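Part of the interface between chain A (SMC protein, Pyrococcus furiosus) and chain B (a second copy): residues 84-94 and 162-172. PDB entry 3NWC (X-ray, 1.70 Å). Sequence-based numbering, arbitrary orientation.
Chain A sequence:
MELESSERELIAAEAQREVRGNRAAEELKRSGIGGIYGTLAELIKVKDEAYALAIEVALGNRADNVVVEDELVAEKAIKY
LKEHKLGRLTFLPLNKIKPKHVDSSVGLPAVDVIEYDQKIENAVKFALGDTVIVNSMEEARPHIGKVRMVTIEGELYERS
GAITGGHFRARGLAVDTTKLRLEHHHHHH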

# COMPACT_ATOMS: atom_id res chain seq x y z
N HIS A 84 -7.59 8.35 -21.28
CA HIS A 84 -8.45 9.39 -20.72
C HIS A 84 -7.80 10.11 -19.54
O HIS A 84 -8.45 10.93 -18.89
CB HIS A 84 -9.80 8.78 -20.33
CG HIS A 84 -10.65 8.43 -21.51
ND1 HIS A 84 -10.63 7.19 -22.10
CD2 HIS A 84 -11.50 9.19 -22.25
CE1 HIS A 84 -11.46 7.18 -23.13
NE2 HIS A 84 -12.00 8.38 -23.24
N LYS A 85 -6.54 9.80 -19.29
CA LYS A 85 -5.76 10.47 -18.24
C LYS A 85 -6.48 10.44 -16.90
O LYS A 85 -6.68 11.47 -16.25
CB LYS A 85 -5.46 11.92 -18.65
CG LYS A 85 -4.65 12.05 -19.94
CD LYS A 85 -4.65 13.50 -20.42
CE LYS A 85 -3.60 13.76 -21.48
NZ LYS A 85 -3.68 12.80 -22.61
N LEU A 86 -6.84 9.23 -16.46
CA LEU A 86 -7.62 9.05 -15.25
C LEU A 86 -6.78 8.51 -14.09
O LEU A 86 -7.33 7.97 -13.13
CB LEU A 86 -8.77 8.09 -15.52
CG LEU A 86 -9.79 8.56 -16.55
CD1 LEU A 86 -10.73 7.40 -16.88
CD2 LEU A 86 -10.56 9.76 -16.04
N GLY A 87 -5.46 8.63 -14.19
CA GLY A 87 -4.60 8.15 -13.13
C GLY A 87 -4.45 6.64 -13.13
O GLY A 87 -4.56 5.99 -14.17
N ARG A 88 -4.20 6.08 -11.95
CA ARG A 88 -3.88 4.66 -11.81
C ARG A 88 -4.87 3.89 -10.96
O ARG A 88 -5.47 4.44 -10.04
CB ARG A 88 -2.47 4.49 -11.23
CG ARG A 88 -1.40 4.89 -12.23
CD ARG A 88 -0.06 5.02 -11.57
NE ARG A 88 0.53 3.74 -11.11
CZ ARG A 88 1.30 2.95 -11.86
NH1 ARG A 88 1.54 3.23 -13.13
NH2 ARG A 88 1.84 1.85 -11.34
N LEU A 89 -5.03 2.61 -11.28
CA LEU A 89 -5.76 1.67 -10.44
C LEU A 89 -5.03 0.34 -10.36
O LEU A 89 -4.24 0.01 -11.25
CB LEU A 89 -7.17 1.41 -10.99
CG LEU A 89 -8.14 2.60 -11.03
CD1 LEU A 89 -9.41 2.22 -11.79
CD2 LEU A 89 -8.46 3.14 -9.64
N THR A 90 -5.31 -0.41 -9.30
CA THR A 90 -4.83 -1.76 -9.10
C THR A 90 -5.99 -2.71 -9.36
O THR A 90 -7.08 -2.56 -8.79
CB THR A 90 -4.32 -1.96 -7.67
OG1 THR A 90 -3.22 -1.07 -7.45
CG2 THR A 90 -3.83 -3.39 -7.47
N PHE A 91 -5.76 -3.67 -10.25
CA PHE A 91 -6.81 -4.60 -10.66
C PHE A 91 -6.56 -5.99 -10.11
O PHE A 91 -5.41 -6.44 -10.07
CB PHE A 91 -6.89 -4.64 -12.18
CG PHE A 91 -7.26 -3.31 -12.79
CD1 PHE A 91 -8.59 -2.95 -12.93
CD2 PHE A 91 -6.28 -2.42 -13.19
CE1 PHE A 91 -8.93 -1.72 -13.49
CE2 PHE A 91 -6.61 -1.19 -13.74
CZ PHE A 91 -7.95 -0.84 -13.89
N LEU A 92 -7.64 -6.66 -9.69
CA LEU A 92 -7.58 -8.02 -9.17
C LEU A 92 -8.32 -8.99 -10.11
O LEU A 92 -9.55 -9.06 -10.07
CB LEU A 92 -8.19 -8.08 -7.77
CG LEU A 92 -7.69 -7.02 -6.77
CD1 LEU A 92 -8.31 -7.26 -5.41
CD2 LEU A 92 -6.17 -7.07 -6.67
N PRO A 93 -7.58 -9.70 -10.97
CA PRO A 93 -8.19 -10.59 -11.96
C PRO A 93 -8.54 -11.91 -11.31
O PRO A 93 -7.67 -12.58 -10.74
CB PRO A 93 -7.08 -10.79 -12.99
CG PRO A 93 -5.92 -9.91 -12.55
CD PRO A 93 -6.11 -9.72 -11.08
N LEU A 94 -9.82 -12.27 -11.36
CA LEU A 94 -10.30 -13.41 -10.58
C LEU A 94 -9.60 -14.71 -10.91
O LEU A 94 -9.42 -15.57 -10.05
CB LEU A 94 -11.81 -13.57 -10.68
CG LEU A 94 -12.60 -12.52 -9.89
CD1 LEU A 94 -14.09 -12.63 -10.16
CD2 LEU A 94 -12.29 -12.63 -8.40
N ALA B 162 -2.04 -9.13 -8.69
CA ALA B 162 -2.62 -7.78 -8.76
C ALA B 162 -1.85 -6.92 -9.76
O ALA B 162 -0.62 -6.87 -9.73
CB ALA B 162 -2.60 -7.12 -7.40
N ILE B 163 -2.58 -6.24 -10.64
CA ILE B 163 -1.97 -5.46 -11.71
C ILE B 163 -2.28 -3.99 -11.57
O ILE B 163 -3.44 -3.60 -11.49
CB ILE B 163 -2.46 -5.94 -13.08
CG1 ILE B 163 -2.28 -7.46 -13.20
CG2 ILE B 163 -1.72 -5.22 -14.20
CD1 ILE B 163 -2.86 -8.06 -14.45
N THR B 164 -1.24 -3.16 -11.54
CA THR B 164 -1.40 -1.71 -11.40
C THR B 164 -0.86 -1.01 -12.62
O THR B 164 0.24 -1.30 -13.08
CB THR B 164 -0.64 -1.15 -10.19
OG1 THR B 164 -1.11 -1.78 -9.00
CG2 THR B 164 -0.88 0.37 -10.08
N GLY B 165 -1.66 -0.09 -13.17
CA GLY B 165 -1.25 0.62 -14.37
C GLY B 165 -2.00 1.92 -14.52
O GLY B 165 -3.00 2.16 -13.85
N GLY B 166 -1.50 2.76 -15.44
CA GLY B 166 -2.03 4.08 -15.70
C GLY B 166 -0.97 5.15 -15.53
O GLY B 166 0.09 4.90 -14.97
N HIS B 167 -1.26 6.35 -16.02
CA HIS B 167 -0.31 7.44 -15.88
C HIS B 167 -0.29 8.03 -14.49
O HIS B 167 -1.34 8.32 -13.90
CB HIS B 167 -0.63 8.56 -16.87
CG HIS B 167 -0.46 8.15 -18.30
ND1 HIS B 167 -1.01 8.86 -19.34
CD2 HIS B 167 0.21 7.12 -18.85
CE1 HIS B 167 -0.69 8.27 -20.48
NE2 HIS B 167 0.04 7.21 -20.21
N PHE B 168 0.91 8.26 -13.98
CA PHE B 168 1.06 9.10 -12.80
C PHE B 168 0.79 10.56 -13.16
O PHE B 168 0.26 11.32 -12.36
CB PHE B 168 2.47 8.98 -12.23
CG PHE B 168 2.72 7.69 -11.50
CD1 PHE B 168 2.34 7.55 -10.17
CD2 PHE B 168 3.33 6.62 -12.14
CE1 PHE B 168 2.58 6.37 -9.49
CE2 PHE B 168 3.56 5.43 -11.46
CZ PHE B 168 3.19 5.32 -10.13
N ARG B 169 1.18 10.96 -14.36
CA ARG B 169 1.13 12.39 -14.68
C ARG B 169 -0.31 12.79 -14.97
O ARG B 169 -1.07 12.05 -15.59
CB ARG B 169 2.06 12.73 -15.83
CG ARG B 169 1.65 12.17 -17.17
CD ARG B 169 2.81 12.24 -18.14
NE ARG B 169 2.42 11.81 -19.48
CZ ARG B 169 2.48 10.55 -19.91
NH1 ARG B 169 2.92 9.58 -19.12
NH2 ARG B 169 2.10 10.27 -21.15
N ALA B 170 -0.67 13.96 -14.47
CA ALA B 170 -2.04 14.42 -14.54
C ALA B 170 -2.28 15.15 -15.85
O ALA B 170 -1.34 15.54 -16.53
CB ALA B 170 -2.34 15.33 -13.37
N ARG B 171 -3.55 15.33 -16.19
CA ARG B 171 -3.92 16.03 -17.42
C ARG B 171 -3.41 17.47 -17.40
O ARG B 171 -2.78 17.94 -18.36
CB ARG B 171 -5.43 15.98 -17.60
CG ARG B 171 -5.96 16.77 -18.79
CD ARG B 171 -7.48 16.68 -18.87
NE ARG B 171 -7.94 15.34 -19.25
CZ ARG B 171 -7.94 14.86 -20.49
NH1 ARG B 171 -7.50 15.61 -21.50
NH2 ARG B 171 -8.38 13.63 -20.72
N GLY B 172 -3.68 18.17 -16.30
CA GLY B 172 -3.33 19.57 -16.15
C GLY B 172 -4.21 20.48 -16.99
O GLY B 172 -5.01 20.02 -17.80
O HOH W 1 -8.74 13.40 -17.01
O HOH W 2 -3.86 7.26 -16.57
O HOH W 3 -3.36 10.48 -15.16

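The strand containing Leu A89 to Pro A93 of chain A and the strand containing Ile B163 to Gly B165 of chain B run antiparallel, their N-to-C directions 151° apart, and join the two copies edge to edge. Phe A91 and Ile B163 form a hydrogen-bonded pair: Phe A91 N donates to Ile B163 O (2.6 Å) and Ile B163 N to Phe A91 O (2.9 Å). Leu A89 and Gly B165 repeat the pattern more loosely, with Gly B165 N to Leu A89 O at 3.2 Å and a weak return bond from Leu A89 N to Gly B165 O at 3.3 Å. Beyond the ladder, water 2 links Gly A87 O to His B167 N (2.8 Å each). Gly B166 lies so close to chain A that a CB would clash with Gly A87 O, and its backbone angles also call for glycine.

Between the bonded pairs, Thr A90 and Thr B164 project to the same face, where their OG1 atoms share a 2.7 Å hydrogen bond. Leu A89, Phe A91 and Ile B163, all buried, turn to the opposite face, where apolar side chains suit the burial; Pro A93 CG meets Ile B163 CD1 at 4.0 Å. Arg A88 reaches over chain B: its CD sits 3.4 Å from the Phe B168 ring centroid, over the face, while NH1 donates to Gly B166 O (2.9 Å). Its long chain thus offers both methylene and charge. Leu A92 CD2 packs on Ala B162 CB (3.6 Å). At the exposed end, Lys A85 CD covers the Arg B171 guanidinium, 3.6 Å from its CZ. Together the two stretches bury 869 Å², both sides summed.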